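Local atomic coordinates of protein osa (Shigella flexneri, PDB entry 4O7K), a protein that suppresses the oncogenicity of Agrobacterium tumefaciens and acts as a plasmid fertility inhibition factor of the ParB/Srx superfamily. Residues Ser65-Phe76 and Val151-Glu161; Asp100-Phe110 and Thr141-His149. The protein carries 1 engineered substitution. One frame throughout, in Å; residues are numbered along the deposited sequence.

Contact 1. Residues Ser65-Phe76 and Val151-Glu161; sequences SDFIVYVNGLAF and VAVFPVLSRDE
The antiparallel strand pair of a small three-stranded sheet joins Phe-67 to Ser-158, Val-69 to Val-156 and Val-71 to Phe-154, each as a hydrogen-bonded pair. The short segments' axes run at 145° to one another, well off strict antiparallel. Val-71 N donates almost straight to Phe-154 O at 2.9 Å, whereas the return bond from Phe-154 N to Val-71 O is longer, 3.3 Å. One further bond, Gly-73 N to Ala-152 O at 2.9 Å, carries the pairing into the first turn of the helix that follows strand 67-72. Asn-72 is the N-cap of that helix: its OD1 accepts from Ala-75 N, which sits above the amide plane rather than on a lone pair, and a water bridges OD1 to Ala-152 O.

On the face bearing Val-71 and Phe-154, the Phe-154 ring is reached from two directions. The Val-71 torsion (chi1 -58°) sends CG1 to Val-156 CG2 and leaves Val-71 CG2 over one face of the ring toward the rim, 3.6 Å from Phe-154 CE1. The ring's edge meets the face of Phe-76 in a T-shaped pair, centroids 5.5 Å apart and planes at 76°.

Past the end of strand 153-158, Glu-161 CA lies 3.8 Å from the centroid of the Phe-67 ring, nearly on its normal, a CH-pi contact. On the opposite face, which bears Ile-68, Tyr-70 and Pro-155, Pro-155 CB meets Tyr-70 CD1 at 3.7 Å and Ile-68 CG2 at 3.8 Å; helix 179-189 packs on this side through Leu-182, and Tyr-70 OH is hydrogen-bonded to Trp-45.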
loop_
_atom_site.group_PDB
_atom_site.type_symbol
_atom_site.label_atom_id
_atom_site.label_comp_id
_atom_site.label_asym_id
_atom_site.label_seq_id
_atom_site.Cartn_x
_atom_site.Cartn_y
_atom_site.Cartn_z
ATOM N N SER A 65 14.113 -1.265 -13.014
ATOM C CA SER A 65 14.269 0.158 -12.780
ATOM C C SER A 65 13.298 0.698 -11.729
ATOM O O SER A 65 13.441 1.836 -11.271
ATOM C CB SER A 65 14.085 0.919 -14.097
ATOM O OG SER A 65 12.777 0.713 -14.612
ATOM N N ASP A 66 12.305 -0.104 -11.351
ATOM C CA ASP A 66 11.337 0.314 -10.340
ATOM C C ASP A 66 11.991 0.343 -8.963
ATOM O O ASP A 66 13.064 -0.220 -8.762
ATOM C CB ASP A 66 10.137 -0.626 -10.293
ATOM C CG ASP A 66 9.250 -0.513 -11.504
ATOM O OD1 ASP A 66 9.196 0.579 -12.113
ATOM O OD2 ASP A 66 8.593 -1.525 -11.832
ATOM N N PHE A 67 11.329 0.996 -8.017
ATOM C CA PHE A 67 11.802 1.052 -6.642
ATOM C C PHE A 67 10.727 0.544 -5.704
ATOM O O PHE A 67 9.539 0.754 -5.939
ATOM C CB PHE A 67 12.190 2.483 -6.260
ATOM C CG PHE A 67 13.545 2.888 -6.739
ATOM C CD1 PHE A 67 13.775 3.145 -8.080
ATOM C CD2 PHE A 67 14.596 3.006 -5.848
ATOM C CE1 PHE A 67 15.029 3.504 -8.516
ATOM C CE2 PHE A 67 15.851 3.372 -6.277
ATOM C CZ PHE A 67 16.072 3.613 -7.611
ATOM N N ILE A 68 11.138 -0.139 -4.643
ATOM C CA ILE A 68 10.189 -0.566 -3.630
ATOM C C ILE A 68 10.188 0.415 -2.466
ATOM O O ILE A 68 11.240 0.846 -1.990
ATOM C CB ILE A 68 10.504 -1.986 -3.137
ATOM C CG1 ILE A 68 10.115 -3.000 -4.226
ATOM C CG2 ILE A 68 9.750 -2.275 -1.845
ATOM C CD1 ILE A 68 10.892 -4.290 -4.155
ATOM N N VAL A 69 8.990 0.776 -2.026
ATOM C CA VAL A 69 8.821 1.547 -0.812
ATOM C C VAL A 69 7.947 0.743 0.152
ATOM O O VAL A 69 6.860 0.277 -0.210
ATOM C CB VAL A 69 8.176 2.920 -1.080
ATOM C CG1 VAL A 69 8.115 3.742 0.199
ATOM C CG2 VAL A 69 8.949 3.664 -2.181
ATOM N N TYR A 70 8.440 0.556 1.366
ATOM C CA TYR A 70 7.633 -0.052 2.419
ATOM C C TYR A 70 6.855 1.056 3.087
ATOM O O TYR A 70 7.449 1.977 3.653
ATOM C CB TYR A 70 8.502 -0.784 3.435
ATOM C CG TYR A 70 9.279 -1.922 2.827
ATOM C CD1 TYR A 70 8.633 -3.066 2.374
ATOM C CD2 TYR A 70 10.655 -1.841 2.681
ATOM C CE1 TYR A 70 9.341 -4.104 1.799
ATOM C CE2 TYR A 70 11.368 -2.861 2.103
ATOM C CZ TYR A 70 10.708 -3.993 1.675
ATOM O OH TYR A 70 11.429 -5.008 1.114
ATOM N N VAL A 71 5.532 0.993 3.019
ATOM C CA VAL A 71 4.764 2.112 3.536
ATOM C C VAL A 71 4.019 1.775 4.812
ATOM O O VAL A 71 3.584 0.644 5.045
ATOM C CB VAL A 71 3.742 2.670 2.490
ATOM C CG1 VAL A 71 4.462 3.101 1.215
ATOM C CG2 VAL A 71 2.666 1.655 2.175
ATOM N N ASN A 72 3.921 2.786 5.657
ATOM C CA ASN A 72 3.033 2.779 6.792
ATOM C C ASN A 72 1.602 2.809 6.267
ATOM O O ASN A 72 1.174 3.807 5.675
ATOM C CB ASN A 72 3.346 3.992 7.675
ATOM C CG ASN A 72 2.456 4.088 8.888
ATOM O OD1 ASN A 72 1.251 3.840 8.822
ATOM N ND2 ASN A 72 3.047 4.474 10.013
ATOM N N GLY A 73 0.866 1.720 6.466
ATOM C CA GLY A 73 -0.502 1.624 5.966
ATOM C C GLY A 73 -1.395 2.817 6.274
ATOM O O GLY A 73 -2.078 3.337 5.384
ATOM N N LEU A 74 -1.400 3.260 7.530
ATOM C CA LEU A 74 -2.225 4.406 7.919
ATOM C C LEU A 74 -1.797 5.692 7.207
ATOM O O LEU A 74 -2.634 6.522 6.859
ATOM C CB LEU A 74 -2.165 4.631 9.428
ATOM C CG LEU A 74 -2.804 3.578 10.338
ATOM C CD1 LEU A 74 -2.778 4.080 11.769
ATOM C CD2 LEU A 74 -4.227 3.231 9.907
ATOM N N ALA A 75 -0.491 5.866 7.025
ATOM C CA ALA A 75 0.001 7.056 6.327
ATOM C C ALA A 75 -0.363 6.999 4.847
ATOM O O ALA A 75 -0.694 8.021 4.233
ATOM C CB ALA A 75 1.491 7.192 6.497
ATOM N N PHE A 76 -0.277 5.802 4.279
ATOM C CA PHE A 76 -0.601 5.580 2.874
ATOM C C PHE A 76 -2.077 5.875 2.641
ATOM O O PHE A 76 -2.438 6.569 1.686
ATOM C CB PHE A 76 -0.252 4.139 2.485
ATOM C CG PHE A 76 -0.534 3.801 1.051
ATOM C CD1 PHE A 76 0.435 3.993 0.076
ATOM C CD2 PHE A 76 -1.754 3.257 0.681
ATOM C CE1 PHE A 76 0.186 3.653 -1.242
ATOM C CE2 PHE A 76 -2.005 2.911 -0.634
ATOM C CZ PHE A 76 -1.035 3.118 -1.596
ATOM N N VAL A 151 -3.348 -4.408 7.456
ATOM C CA VAL A 151 -1.951 -4.773 7.278
ATOM C C VAL A 151 -1.109 -3.536 7.604
ATOM O O VAL A 151 -1.283 -2.473 6.982
ATOM C CB VAL A 151 -1.672 -5.270 5.857
ATOM C CG1 VAL A 151 -0.202 -5.600 5.694
ATOM C CG2 VAL A 151 -2.549 -6.476 5.558
ATOM N N ALA A 152 -0.223 -3.666 8.591
ATOM C CA ALA A 152 0.470 -2.508 9.169
ATOM C C ALA A 152 1.418 -1.817 8.190
ATOM O O ALA A 152 1.451 -0.579 8.088
ATOM C CB ALA A 152 1.240 -2.933 10.410
ATOM N N VAL A 153 2.199 -2.635 7.494
ATOM C CA VAL A 153 3.193 -2.166 6.533
ATOM C C VAL A 153 3.142 -3.087 5.319
ATOM O O VAL A 153 2.997 -4.308 5.454
ATOM C CB VAL A 153 4.630 -2.147 7.145
ATOM C CG1 VAL A 153 5.668 -1.707 6.115
ATOM C CG2 VAL A 153 4.688 -1.238 8.365
ATOM N N PHE A 154 3.222 -2.505 4.126
ATOM C CA PHE A 154 3.296 -3.312 2.929
ATOM C C PHE A 154 4.137 -2.581 1.889
ATOM O O PHE A 154 4.282 -1.359 1.950
ATOM C CB PHE A 154 1.885 -3.657 2.402
ATOM C CG PHE A 154 0.953 -2.473 2.264
ATOM C CD1 PHE A 154 0.971 -1.691 1.123
ATOM C CD2 PHE A 154 0.025 -2.187 3.254
ATOM C CE1 PHE A 154 0.105 -0.617 0.981
ATOM C CE2 PHE A 154 -0.852 -1.120 3.122
ATOM C CZ PHE A 154 -0.813 -0.331 1.986
ATOM N N PRO A 155 4.729 -3.332 0.956
ATOM C CA PRO A 155 5.520 -2.695 -0.100
ATOM C C PRO A 155 4.648 -2.207 -1.254
ATOM O O PRO A 155 3.584 -2.778 -1.508
ATOM C CB PRO A 155 6.458 -3.808 -0.570
ATOM C CG PRO A 155 5.807 -5.087 -0.155
ATOM C CD PRO A 155 4.767 -4.802 0.883
ATOM N N VAL A 156 5.107 -1.158 -1.922
ATOM C CA VAL A 156 4.484 -0.673 -3.148
ATOM C C VAL A 156 5.611 -0.372 -4.125
ATOM O O VAL A 156 6.778 -0.285 -3.730
ATOM C CB VAL A 156 3.618 0.585 -2.928
ATOM C CG1 VAL A 156 2.414 0.280 -2.045
ATOM C CG2 VAL A 156 4.456 1.719 -2.332
ATOM N N LEU A 157 5.255 -0.224 -5.393
ATOM C CA LEU A 157 6.219 0.014 -6.465
ATOM C C LEU A 157 6.140 1.445 -6.985
ATOM O O LEU A 157 5.055 1.986 -7.152
ATOM C CB LEU A 157 5.978 -0.959 -7.622
ATOM C CG LEU A 157 6.369 -2.416 -7.376
ATOM C CD1 LEU A 157 5.832 -3.271 -8.508
ATOM C CD2 LEU A 157 7.888 -2.512 -7.308
ATOM N N SER A 158 7.305 2.033 -7.238
ATOM C CA SER A 158 7.420 3.395 -7.726
ATOM C C SER A 158 8.340 3.418 -8.938
ATOM O O SER A 158 9.300 2.652 -9.020
ATOM C CB SER A 158 7.944 4.309 -6.621
ATOM O OG SER A 158 8.301 5.578 -7.121
ATOM N N ARG A 159 8.047 4.330 -9.860
ATOM C CA ARG A 159 8.626 4.349 -11.199
ATOM C C ARG A 159 10.109 4.725 -11.225
ATOM O O ARG A 159 10.835 4.346 -12.144
ATOM C CB ARG A 159 7.817 5.343 -12.059
ATOM C CG ARG A 159 7.565 4.960 -13.510
ATOM C CD ARG A 159 6.646 6.000 -14.183
ATOM N NE ARG A 159 5.338 6.073 -13.520
ATOM C CZ ARG A 159 4.651 7.196 -13.284
ATOM N NH1 ARG A 159 5.128 8.384 -13.654
ATOM N NH2 ARG A 159 3.476 7.128 -12.666
ATOM N N ASP A 160 10.553 5.492 -10.235
ATOM C CA ASP A 160 11.909 6.043 -10.251
ATOM C C ASP A 160 12.379 6.469 -8.862
ATOM O O ASP A 160 11.586 6.555 -7.922
ATOM C CB ASP A 160 11.984 7.237 -11.215
ATOM C CG ASP A 160 10.974 8.312 -10.879
ATOM O OD1 ASP A 160 11.213 9.098 -9.943
ATOM O OD2 ASP A 160 9.928 8.363 -11.547
ATOM N N GLU A 161 13.675 6.739 -8.737
ATOM C CA GLU A 161 14.265 6.954 -7.424
ATOM C C GLU A 161 13.667 8.161 -6.703
ATOM O O GLU A 161 13.299 8.052 -5.526
ATOM C CB GLU A 161 15.782 7.116 -7.523
ATOM C CG GLU A 161 16.453 7.135 -6.160
ATOM C CD GLU A 161 17.966 7.067 -6.242
ATOM O OE1 GLU A 161 18.523 7.408 -7.302
ATOM O OE2 GLU A 161 18.594 6.669 -5.243
HETATM O O HOH W 1 10.828 2.196 -13.587
HETATM O O HOH W 2 -0.067 1.046 9.682
#

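Contact 2. Residues Asp100-Phe110 and Thr141-His149; sequences DRKYPSSAAHF and TRSMWLLAH. With PO4 (phosphate ion), chain B; PO4 (phosphate ion), chain C; IPA (isopropyl alcohol), chain E.
Trp-145 meets helix 103-110 starting at CB, which lies 3.9 Å from Phe-110 CE2 and 4.0 Å from Ser-106 OG. With CG anti to the backbone N (chi1 -171°), the indole reaches across to the other helix. CG and CD2 both lie close to Phe-110 CD2, while CD1 meets Ala-107 CA and Tyr-103 OH. Trp-145 NE1 comes within 3.4 Å of Ala-107 CA and donates to O1 of the chain C phosphate in a bent bond of 3.2 Å. In the six-membered ring, CE3 sits over the centre of the Phe-110 ring, CE2, CZ2 and CH2 lie against Phe-110 CB, and CZ3 against Phe-110 CD1. The six-membered rings of Phe-110 and Trp-145 form an offset stack, centroids 4.0 Å apart and planes at 6°.

This is knobs-into-holes packing of two helices whose segment axes cross at -71°: Trp-145 fits among Tyr-103, Ser-106, Ala-107 and Phe-110, and Tyr-103 among Thr-141, Met-144, Trp-145 and Ala-148. The opposite indole face carries the imidazole of His-149. Its ND1 donates to Trp-145 O, which also accepts from His-149 N on the other side of the carbonyl plane. His-149 NE2 donates to O2 of the chain C phosphate at 2.7 Å, and the bonds at ND1 and NE2 together hold the imidazole's rotation. His-52 sets ring edge to face with both Trp-145 and His-149.

At the other end, the chain B phosphate is gripped by Lys-102 NZ, Thr-141 N and OG1, all on O2, and by Arg-142 N and NE on O4, with Arg-142 NH2 on O1. Arg-142 NE lies 2.7 Å from O4 of that phosphate. Both anions, like the isopropyl alcohol beside Arg-142 NH2, probably come from the crystallisation liquor.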
loop_
_atom_site.group_PDB
_atom_site.type_symbol
_atom_site.label_atom_id
_atom_site.label_comp_id
_atom_site.label_asym_id
_atom_site.label_seq_id
_atom_site.Cartn_x
_atom_site.Cartn_y
_atom_site.Cartn_z
ATOM N N ASP A 100 -16.459 -2.375 -2.791
ATOM C CA ASP A 100 -15.911 -2.113 -4.120
ATOM C C ASP A 100 -16.142 -3.330 -5.011
ATOM O O ASP A 100 -16.075 -4.465 -4.538
ATOM C CB ASP A 100 -14.420 -1.773 -4.032
ATOM C CG ASP A 100 -13.812 -1.432 -5.372
ATOM O OD1 ASP A 100 -13.449 -2.363 -6.121
ATOM O OD2 ASP A 100 -13.664 -0.228 -5.666
ATOM N N ARG A 101 -16.426 -3.102 -6.290
ATOM C CA ARG A 101 -16.863 -4.193 -7.161
ATOM C C ARG A 101 -15.770 -5.228 -7.421
ATOM O O ARG A 101 -16.073 -6.396 -7.671
ATOM C CB ARG A 101 -17.383 -3.643 -8.496
ATOM C CG ARG A 101 -16.306 -3.086 -9.411
ATOM C CD ARG A 101 -16.290 -3.788 -10.767
ATOM N NE ARG A 101 -15.391 -3.125 -11.713
ATOM C CZ ARG A 101 -14.644 -3.760 -12.614
ATOM N NH1 ARG A 101 -13.855 -3.070 -13.428
ATOM N NH2 ARG A 101 -14.680 -5.083 -12.702
ATOM N N LYS A 102 -14.517 -4.817 -7.344
ATOM C CA LYS A 102 -13.407 -5.717 -7.569
ATOM C C LYS A 102 -12.867 -6.394 -6.349
ATOM O O LYS A 102 -11.979 -7.162 -6.425
ATOM C CB LYS A 102 -12.279 -4.995 -8.247
ATOM C CG LYS A 102 -12.706 -4.351 -9.523
ATOM C CD LYS A 102 -11.624 -3.475 -10.099
ATOM C CE LYS A 102 -10.579 -4.305 -10.783
ATOM N NZ LYS A 102 -9.250 -3.733 -10.489
ATOM N N TYR A 103 -13.415 -6.064 -5.222
ATOM C CA TYR A 103 -12.876 -6.517 -3.942
ATOM C C TYR A 103 -13.004 -8.036 -3.729
ATOM O O TYR A 103 -12.073 -8.655 -3.199
ATOM C CB TYR A 103 -13.558 -5.760 -2.794
ATOM C CG TYR A 103 -12.888 -5.889 -1.435
ATOM C CD1 TYR A 103 -13.165 -6.965 -0.597
ATOM C CD2 TYR A 103 -12.009 -4.914 -0.976
ATOM C CE1 TYR A 103 -12.572 -7.077 0.658
ATOM C CE2 TYR A 103 -11.421 -5.014 0.268
ATOM C CZ TYR A 103 -11.702 -6.103 1.084
ATOM O OH TYR A 103 -11.115 -6.202 2.326
ATOM N N PRO A 104 -14.154 -8.643 -4.116
ATOM C CA PRO A 104 -14.199 -10.106 -3.963
ATOM C C PRO A 104 -13.131 -10.812 -4.797
ATOM O O PRO A 104 -12.556 -11.799 -4.344
ATOM C CB PRO A 104 -15.606 -10.464 -4.453
ATOM C CG PRO A 104 -16.418 -9.243 -4.163
ATOM C CD PRO A 104 -15.482 -8.097 -4.465
ATOM N N SER A 105 -12.867 -10.302 -5.995
ATOM C CA SER A 105 -11.830 -10.873 -6.845
ATOM C C SER A 105 -10.458 -10.716 -6.198
ATOM O O SER A 105 -9.637 -11.620 -6.241
ATOM C CB SER A 105 -11.841 -10.213 -8.224
ATOM O OG SER A 105 -10.738 -10.649 -8.995
ATOM N N SER A 106 -10.207 -9.560 -5.594
ATOM C CA SER A 106 -8.946 -9.361 -4.894
ATOM C C SER A 106 -8.823 -10.301 -3.685
ATOM O O SER A 106 -7.784 -10.944 -3.474
ATOM C CB SER A 106 -8.814 -7.905 -4.449
ATOM O OG SER A 106 -7.537 -7.679 -3.880
ATOM N N ALA A 107 -9.887 -10.378 -2.890
ATOM C CA ALA A 107 -9.904 -11.236 -1.709
ATOM C C ALA A 107 -9.619 -12.690 -2.081
ATOM O O ALA A 107 -8.889 -13.400 -1.371
ATOM C CB ALA A 107 -11.238 -11.120 -1.001
ATOM N N ALA A 108 -10.187 -13.118 -3.201
ATOM C CA ALA A 108 -9.977 -14.474 -3.706
ATOM C C ALA A 108 -8.512 -14.725 -4.029
ATOM O O ALA A 108 -7.964 -15.761 -3.670
ATOM C CB ALA A 108 -10.832 -14.722 -4.939
ATOM N N HIS A 109 -7.867 -13.780 -4.709
ATOM C CA HIS A 109 -6.453 -13.946 -5.043
ATOM C C HIS A 109 -5.623 -13.967 -3.771
ATOM O O HIS A 109 -4.711 -14.780 -3.631
ATOM C CB HIS A 109 -5.953 -12.840 -5.981
ATOM C CG HIS A 109 -4.620 -13.139 -6.604
ATOM N ND1 HIS A 109 -3.978 -12.264 -7.455
ATOM C CD2 HIS A 109 -3.815 -14.225 -6.504
ATOM C CE1 HIS A 109 -2.836 -12.796 -7.852
ATOM N NE2 HIS A 109 -2.713 -13.986 -7.288
ATOM N N PHE A 110 -5.952 -13.085 -2.830
ATOM C CA PHE A 110 -5.220 -13.043 -1.557
ATOM C C PHE A 110 -5.422 -14.322 -0.743
ATOM O O PHE A 110 -4.625 -14.646 0.143
ATOM C CB PHE A 110 -5.644 -11.834 -0.710
ATOM C CG PHE A 110 -4.828 -10.589 -0.965
ATOM C CD1 PHE A 110 -3.513 -10.497 -0.524
ATOM C CD2 PHE A 110 -5.381 -9.499 -1.633
ATOM C CE1 PHE A 110 -2.757 -9.342 -0.752
ATOM C CE2 PHE A 110 -4.630 -8.345 -1.869
ATOM C CZ PHE A 110 -3.324 -8.264 -1.428
ATOM N N THR A 141 -7.481 -1.883 -5.829
ATOM C CA THR A 141 -8.320 -2.790 -5.050
ATOM C C THR A 141 -7.497 -3.647 -4.093
ATOM O O THR A 141 -7.904 -3.862 -2.962
ATOM C CB THR A 141 -9.157 -3.708 -5.935
ATOM O OG1 THR A 141 -9.696 -2.964 -7.032
ATOM C CG2 THR A 141 -10.301 -4.284 -5.130
ATOM N N ARG A 142 -6.341 -4.134 -4.530
ATOM C CA ARG A 142 -5.514 -4.933 -3.630
ATOM C C ARG A 142 -5.006 -4.053 -2.488
ATOM O O ARG A 142 -4.801 -4.534 -1.383
ATOM C CB ARG A 142 -4.356 -5.599 -4.377
ATOM C CG ARG A 142 -3.246 -4.662 -4.820
ATOM C CD ARG A 142 -2.416 -5.291 -5.931
ATOM N NE ARG A 142 -3.180 -5.440 -7.172
ATOM C CZ ARG A 142 -2.869 -6.296 -8.143
ATOM N NH1 ARG A 142 -1.809 -7.090 -8.021
ATOM N NH2 ARG A 142 -3.620 -6.369 -9.229
ATOM N N SER A 143 -4.834 -2.756 -2.751
ATOM C CA SER A 143 -4.483 -1.797 -1.694
ATOM C C SER A 143 -5.623 -1.654 -0.686
ATOM O O SER A 143 -5.382 -1.554 0.524
ATOM C CB SER A 143 -4.145 -0.412 -2.281
ATOM O OG SER A 143 -2.969 -0.447 -3.078
ATOM N N MET A 144 -6.861 -1.634 -1.179
ATOM C CA MET A 144 -8.023 -1.572 -0.292
ATOM C C MET A 144 -8.095 -2.798 0.617
ATOM O O MET A 144 -8.410 -2.695 1.805
ATOM C CB MET A 144 -9.322 -1.459 -1.095
ATOM C CG MET A 144 -9.473 -0.172 -1.890
ATOM S SD MET A 144 -11.071 -0.177 -2.723
ATOM C CE MET A 144 -10.883 1.199 -3.873
ATOM N N TRP A 145 -7.816 -3.959 0.036
ATOM C CA TRP A 145 -7.866 -5.213 0.779
ATOM C C TRP A 145 -6.900 -5.123 1.960
ATOM O O TRP A 145 -7.286 -5.370 3.102
ATOM C CB TRP A 145 -7.526 -6.401 -0.135
ATOM C CG TRP A 145 -7.756 -7.764 0.509
ATOM C CD1 TRP A 145 -8.884 -8.541 0.422
ATOM C CD2 TRP A 145 -6.834 -8.492 1.336
ATOM N NE1 TRP A 145 -8.716 -9.705 1.141
ATOM C CE2 TRP A 145 -7.468 -9.698 1.713
ATOM C CE3 TRP A 145 -5.534 -8.238 1.798
ATOM C CZ2 TRP A 145 -6.847 -10.647 2.521
ATOM C CZ3 TRP A 145 -4.920 -9.182 2.598
ATOM C CH2 TRP A 145 -5.578 -10.376 2.951
ATOM N N LEU A 146 -5.664 -4.704 1.682
ATOM C CA LEU A 146 -4.630 -4.613 2.710
ATOM C C LEU A 146 -5.024 -3.616 3.784
ATOM O O LEU A 146 -4.879 -3.878 4.974
ATOM C CB LEU A 146 -3.271 -4.224 2.096
ATOM C CG LEU A 146 -2.605 -5.224 1.138
ATOM C CD1 LEU A 146 -1.603 -4.514 0.236
ATOM C CD2 LEU A 146 -1.910 -6.328 1.916
ATOM N N LEU A 147 -5.543 -2.475 3.354
ATOM C CA LEU A 147 -5.939 -1.422 4.285
ATOM C C LEU A 147 -7.116 -1.857 5.166
ATOM O O LEU A 147 -7.093 -1.681 6.392
ATOM C CB LEU A 147 -6.280 -0.153 3.514
ATOM C CG LEU A 147 -5.066 0.568 2.934
ATOM C CD1 LEU A 147 -5.529 1.812 2.184
ATOM C CD2 LEU A 147 -4.070 0.919 4.047
ATOM N N ALA A 148 -8.129 -2.445 4.540
ATOM C CA ALA A 148 -9.317 -2.888 5.267
ATOM C C ALA A 148 -8.964 -4.014 6.231
ATOM O O ALA A 148 -9.615 -4.177 7.263
ATOM C CB ALA A 148 -10.415 -3.333 4.297
ATOM N N HIS A 149 -7.921 -4.777 5.907
ATOM C CA HIS A 149 -7.481 -5.871 6.789
ATOM C C HIS A 149 -6.413 -5.420 7.782
ATOM O O HIS A 149 -5.856 -6.234 8.524
ATOM C CB HIS A 149 -6.957 -7.048 5.970
ATOM C CG HIS A 149 -8.040 -7.873 5.352
ATOM N ND1 HIS A 149 -8.580 -7.591 4.119
ATOM C CD2 HIS A 149 -8.691 -8.971 5.809
ATOM C CE1 HIS A 149 -9.517 -8.480 3.838
ATOM N NE2 HIS A 149 -9.599 -9.332 4.845
HETATM P P PO4 B . -6.520 -4.276 -8.548
HETATM O O1 PO4 B . -5.751 -4.388 -9.834
HETATM O O2 PO4 B . -7.382 -3.038 -8.583
HETATM O O3 PO4 B . -7.365 -5.507 -8.339
HETATM O O4 PO4 B . -5.574 -4.158 -7.372
HETATM P P PO4 C . -11.183 -12.115 3.355
HETATM O O1 PO4 C . -11.370 -10.888 2.475
HETATM O O2 PO4 C . -10.956 -11.691 4.787
HETATM O O3 PO4 C . -12.408 -12.998 3.299
HETATM O O4 PO4 C . -10.001 -12.914 2.865
HETATM C C1 IPA E . -1.704 -8.603 -11.135
HETATM C C2 IPA E . -2.778 -9.676 -11.275
HETATM C C3 IPA E . -2.276 -11.008 -10.729
HETATM O O2 IPA E . -3.919 -9.285 -10.551
#

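After helix 4-24 and three short strands, residues 65-76 lay down strand 67-72 and start helix 73-81. The chain then enters residues 100-110, passes through strands 118-128 and 131-136, and returns as residues 141-149, closing the shorter loop of contact 2. Residues 151-161 follow almost at once and close the longer loop of contact 1, so the former loop lies wholly within the latter, without crossing. The centres are about 17 Å apart, yet the two contacts touch: Val-151 N lies 3.0 Å from Leu-146 O, a probable hydrogen bond. Because the loop of contact 2 carries two strands of the five-stranded sheet, the contacts tie the helix pair to both sheets.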